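Local coordinates for fatty Acyl-Adenylate Ligase (Escherichia coli, PDB 3PBK), which belongs to the ANL superfamily of AMP-binding enzymes, at residues Leu390-Gly402 with Arg408-Leu420. Sequence-based numbering, arbitrary orientation.
Sequences LPEHGIEIRNEAG and RVVGHICISGPSL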
loop_
_atom_site.group_PDB
_atom_site.type_symbol
_atom_site.label_atom_id
_atom_site.label_comp_id
_atom_site.label_asym_id
_atom_site.label_seq_id
_atom_site.Cartn_x
_atom_site.Cartn_y
_atom_site.Cartn_z
ATOM N N LEU A 390 15.841 -1.686 -9.737
ATOM C CA LEU A 390 15.434 -1.192 -11.042
ATOM C C LEU A 390 16.561 -0.407 -11.715
ATOM O O LEU A 390 17.440 0.133 -11.038
ATOM C CB LEU A 390 14.224 -0.293 -10.882
ATOM C CG LEU A 390 12.974 -0.999 -10.391
ATOM C CD1 LEU A 390 11.997 0.023 -9.832
ATOM C CD2 LEU A 390 12.352 -1.796 -11.526
ATOM N N PRO A 391 16.545 -0.341 -13.059
ATOM C CA PRO A 391 17.518 0.500 -13.757
ATOM C C PRO A 391 17.612 1.896 -13.147
ATOM O O PRO A 391 16.601 2.567 -12.926
ATOM C CB PRO A 391 16.950 0.568 -15.174
ATOM C CG PRO A 391 16.288 -0.732 -15.357
ATOM C CD PRO A 391 15.700 -1.092 -14.008
ATOM N N GLU A 392 18.846 2.299 -12.868
ATOM C CA GLU A 392 19.167 3.618 -12.337
ATOM C C GLU A 392 18.853 3.797 -10.852
ATOM O O GLU A 392 19.131 4.856 -10.294
ATOM C CB GLU A 392 18.527 4.724 -13.177
ATOM C CG GLU A 392 19.033 4.754 -14.621
ATOM C CD GLU A 392 18.481 5.928 -15.433
ATOM O OE1 GLU A 392 17.968 6.893 -14.813
ATOM O OE2 GLU A 392 18.572 5.891 -16.687
ATOM N N HIS A 393 18.295 2.767 -10.210
ATOM C CA HIS A 393 18.018 2.823 -8.771
ATOM C C HIS A 393 18.907 1.864 -8.032
ATOM O O HIS A 393 19.234 0.813 -8.553
ATOM C CB HIS A 393 16.570 2.470 -8.491
ATOM C CG HIS A 393 15.609 3.269 -9.294
ATOM N ND1 HIS A 393 14.934 4.351 -8.781
ATOM C CD2 HIS A 393 15.239 3.175 -10.591
ATOM C CE1 HIS A 393 14.173 4.880 -9.720
ATOM N NE2 HIS A 393 14.340 4.185 -10.831
ATOM N N GLY A 394 19.288 2.214 -6.813
ATOM C CA GLY A 394 20.129 1.345 -6.016
ATOM C C GLY A 394 19.405 0.751 -4.827
ATOM O O GLY A 394 18.502 1.379 -4.258
ATOM N N ILE A 395 19.780 -0.474 -4.461
ATOM C CA ILE A 395 19.295 -1.090 -3.227
ATOM C C ILE A 395 20.493 -1.639 -2.484
ATOM O O ILE A 395 21.266 -2.404 -3.036
ATOM C CB ILE A 395 18.309 -2.252 -3.479
ATOM C CG1 ILE A 395 16.991 -1.748 -4.066
ATOM C CG2 ILE A 395 18.033 -2.999 -2.183
ATOM C CD1 ILE A 395 16.054 -2.867 -4.460
ATOM N N GLU A 396 20.654 -1.249 -1.235
ATOM C CA GLU A 396 21.837 -1.635 -0.493
ATOM C C GLU A 396 21.457 -2.024 0.934
ATOM O O GLU A 396 20.604 -1.394 1.545
ATOM C CB GLU A 396 22.839 -0.481 -0.505
ATOM C CG GLU A 396 24.128 -0.720 0.267
ATOM C CD GLU A 396 25.217 0.275 -0.117
ATOM O OE1 GLU A 396 25.644 0.276 -1.292
ATOM O OE2 GLU A 396 25.643 1.066 0.750
ATOM N N ILE A 397 22.076 -3.074 1.459
ATOM C CA ILE A 397 21.773 -3.497 2.816
ATOM C C ILE A 397 22.825 -2.970 3.774
ATOM O O ILE A 397 24.009 -3.261 3.626
ATOM C CB ILE A 397 21.666 -5.030 2.933
ATOM C CG1 ILE A 397 20.628 -5.569 1.945
ATOM C CG2 ILE A 397 21.312 -5.430 4.357
ATOM C CD1 ILE A 397 19.212 -5.118 2.236
ATOM N N ARG A 398 22.391 -2.180 4.751
ATOM C CA ARG A 398 23.313 -1.586 5.717
ATOM C C ARG A 398 22.987 -1.962 7.146
ATOM O O ARG A 398 21.846 -2.274 7.484
ATOM C CB ARG A 398 23.318 -0.067 5.613
ATOM C CG ARG A 398 23.687 0.451 4.261
ATOM C CD ARG A 398 23.533 1.947 4.220
ATOM N NE ARG A 398 23.924 2.468 2.920
ATOM C CZ ARG A 398 23.753 3.724 2.547
ATOM N NH1 ARG A 398 23.185 4.582 3.389
ATOM N NH2 ARG A 398 24.146 4.109 1.337
ATOM N N ASN A 399 24.009 -1.904 7.984
ATOM C CA ASN A 399 23.855 -2.216 9.384
ATOM C C ASN A 399 23.523 -0.980 10.211
ATOM O O ASN A 399 23.269 0.107 9.681
ATOM C CB ASN A 399 25.135 -2.846 9.918
ATOM C CG ASN A 399 26.249 -1.838 10.068
ATOM O OD1 ASN A 399 26.063 -0.646 9.797
ATOM N ND2 ASN A 399 27.419 -2.304 10.498
ATOM N N GLU A 400 23.545 -1.177 11.525
ATOM C CA GLU A 400 23.271 -0.134 12.499
ATOM C C GLU A 400 24.033 1.138 12.157
ATOM O O GLU A 400 23.442 2.203 11.958
ATOM C CB GLU A 400 23.690 -0.625 13.888
ATOM C CG GLU A 400 22.781 -0.148 15.004
ATOM C CD GLU A 400 21.323 -0.500 14.738
ATOM O OE1 GLU A 400 21.054 -1.613 14.214
ATOM O OE2 GLU A 400 20.450 0.347 15.047
ATOM N N ALA A 401 25.353 0.994 12.077
ATOM C CA ALA A 401 26.274 2.109 11.903
ATOM C C ALA A 401 26.122 2.842 10.572
ATOM O O ALA A 401 26.520 4.001 10.456
ATOM C CB ALA A 401 27.715 1.619 12.067
ATOM N N GLY A 402 25.571 2.165 9.567
ATOM C CA GLY A 402 25.421 2.766 8.253
ATOM C C GLY A 402 26.415 2.218 7.252
ATOM O O GLY A 402 26.570 2.750 6.149
ATOM N N ARG A 408 23.565 -12.106 2.344
ATOM C CA ARG A 408 23.054 -13.009 3.373
ATOM C C ARG A 408 23.084 -12.367 4.753
ATOM O O ARG A 408 22.674 -12.970 5.733
ATOM C CB ARG A 408 23.776 -14.367 3.355
ATOM C CG ARG A 408 23.823 -15.006 1.975
ATOM C CD ARG A 408 24.302 -16.439 2.006
ATOM N NE ARG A 408 23.189 -17.380 1.863
ATOM C CZ ARG A 408 22.980 -18.150 0.793
ATOM N NH1 ARG A 408 23.822 -18.107 -0.244
ATOM N NH2 ARG A 408 21.931 -18.973 0.761
ATOM N N VAL A 409 23.552 -11.129 4.832
ATOM C CA VAL A 409 23.526 -10.415 6.098
ATOM C C VAL A 409 22.280 -9.535 6.188
ATOM O O VAL A 409 22.060 -8.685 5.331
ATOM C CB VAL A 409 24.769 -9.564 6.265
ATOM C CG1 VAL A 409 24.613 -8.665 7.459
ATOM C CG2 VAL A 409 25.962 -10.456 6.434
ATOM N N VAL A 410 21.452 -9.744 7.206
ATOM C CA VAL A 410 20.231 -8.963 7.331
ATOM C C VAL A 410 20.553 -7.593 7.900
ATOM O O VAL A 410 21.370 -7.492 8.811
ATOM C CB VAL A 410 19.215 -9.660 8.230
ATOM C CG1 VAL A 410 17.972 -8.803 8.399
ATOM C CG2 VAL A 410 18.859 -11.024 7.653
ATOM N N GLY A 411 19.927 -6.550 7.344
ATOM C CA GLY A 411 20.096 -5.180 7.806
ATOM C C GLY A 411 19.049 -4.242 7.222
ATOM O O GLY A 411 18.068 -4.707 6.625
ATOM N N HIS A 412 19.261 -2.930 7.392
ATOM C CA HIS A 412 18.351 -1.877 6.893
ATOM C C HIS A 412 18.382 -1.771 5.373
ATOM O O HIS A 412 19.427 -1.502 4.792
ATOM C CB HIS A 412 18.756 -0.506 7.437
ATOM C CG HIS A 412 18.758 -0.407 8.932
ATOM N ND1 HIS A 412 18.843 -1.508 9.757
ATOM C CD2 HIS A 412 18.730 0.672 9.752
ATOM C CE1 HIS A 412 18.841 -1.116 11.019
ATOM N NE2 HIS A 412 18.778 0.204 11.043
ATOM N N ILE A 413 17.237 -1.963 4.729
ATOM C CA ILE A 413 17.134 -1.801 3.284
ATOM C C ILE A 413 17.194 -0.323 2.887
ATOM O O ILE A 413 16.324 0.455 3.252
ATOM C CB ILE A 413 15.814 -2.376 2.789
ATOM C CG1 ILE A 413 15.726 -3.858 3.116
ATOM C CG2 ILE A 413 15.676 -2.167 1.314
ATOM C CD1 ILE A 413 14.357 -4.454 2.823
ATOM N N CYS A 414 18.216 0.068 2.138
ATOM C CA CYS A 414 18.365 1.459 1.727
ATOM C C CYS A 414 18.218 1.611 0.222
ATOM O O CYS A 414 18.757 0.821 -0.551
ATOM C CB CYS A 414 19.716 2.018 2.163
ATOM S SG CYS A 414 19.981 2.016 3.940
ATOM N N ILE A 415 17.491 2.647 -0.186
ATOM C CA ILE A 415 17.176 2.863 -1.590
ATOM C C ILE A 415 17.718 4.201 -2.074
ATOM O O ILE A 415 18.036 5.069 -1.267
ATOM C CB ILE A 415 15.660 2.813 -1.829
ATOM C CG1 ILE A 415 14.931 3.776 -0.890
ATOM C CG2 ILE A 415 15.143 1.406 -1.630
ATOM C CD1 ILE A 415 13.439 3.892 -1.164
ATOM N N SER A 416 17.822 4.352 -3.393
ATOM C CA SER A 416 18.301 5.583 -3.998
ATOM C C SER A 416 17.998 5.571 -5.481
ATOM O O SER A 416 17.801 4.510 -6.068
ATOM C CB SER A 416 19.806 5.721 -3.814
ATOM O OG SER A 416 20.488 4.859 -4.700
ATOM N N GLY A 417 17.988 6.755 -6.086
ATOM C CA GLY A 417 17.635 6.888 -7.488
ATOM C C GLY A 417 16.493 7.859 -7.680
ATOM O O GLY A 417 15.936 8.367 -6.717
ATOM N N PRO A 418 16.114 8.096 -8.936
ATOM C CA PRO A 418 15.200 9.162 -9.368
ATOM C C PRO A 418 13.840 9.138 -8.678
ATOM O O PRO A 418 13.253 10.202 -8.457
ATOM C CB PRO A 418 15.009 8.870 -10.850
ATOM C CG PRO A 418 16.173 8.051 -11.225
ATOM C CD PRO A 418 16.474 7.207 -10.043
ATOM N N SER A 419 13.341 7.947 -8.362
ATOM C CA SER A 419 12.038 7.803 -7.731
ATOM C C SER A 419 12.016 8.329 -6.303
ATOM O O SER A 419 10.972 8.718 -5.804
ATOM C CB SER A 419 11.611 6.340 -7.741
ATOM O OG SER A 419 11.449 5.880 -9.071
ATOM N N LEU A 420 13.170 8.341 -5.648
ATOM C CA LEU A 420 13.253 8.752 -4.252
ATOM C C LEU A 420 12.539 10.077 -4.020
ATOM O O LEU A 420 12.637 10.994 -4.841
ATOM C CB LEU A 420 14.710 8.895 -3.837
ATOM C CG LEU A 420 15.086 8.445 -2.430
ATOM C CD1 LEU A 420 16.250 9.268 -1.923
ATOM C CD2 LEU A 420 13.912 8.579 -1.504
#
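A beta-hairpin pairs strand 394-398 with strand 411-416 in an antiparallel sheet of this AMP-binding-family enzyme; strand 411-416 also pairs with 440-442 and 444-449. The strand directions differ by 155°. Gly394-Ser416, Glu396-Cys414 and Arg398-His412 form the hydrogen-bonded pairs. Glu396 N reaches Cys414 O at 2.9 Å and Cys414 N returns to Glu396 O, whereas at the Gly394 end the return bond from Ser416 N is weak.

On the face bearing Arg398 and Cys414, the arginine chain, extended from CG to NE, runs over the thiol, with CD 3.6 Å from Cys414 SG. Its guanidinium has Cys414 CB over one face, near the rim. In its own plane, NE donates to Glu396 OE2 (3.1 Å), a salt bridge between alternate residues of one strand that ties down the arginine's end, which also makes a cation-pi contact with Trp439.

The reverse face is aliphatic. Ile397 and Ile413 run alongside each other in the same direction, with Ile397 CD1 3.8 Å from Ile413 CG1. A chi1 of -56° turns the CG2 methyl of Ile397 toward the start of the partner strand, where it lies 3.5 Å from Gly411 N and as near Val409 O. The side chain of Ile413 is about 7 Å from the bound 5'-O-[(S)-(dodecanoyloxy)(hydroxy)phosphoryl]adenosine.

Beyond the paired strands, Pro418 CD sits over one face of the His393 ring, 3.6 Å from its centroid and 27° off the normal, a CH-pi contact. Ser419 OG approaches the same ring obliquely but is hydrogen-bonded to Asn203 of helix 197-211, which Pro418 and Ser419 also touch through Ala202. The chemistry thus divides by face: a Glu396-Arg398 salt bridge whose arginine chain passes over Cys414 on one, isoleucine packing on the other, while the backbone bonds between the strands hold both faces in register.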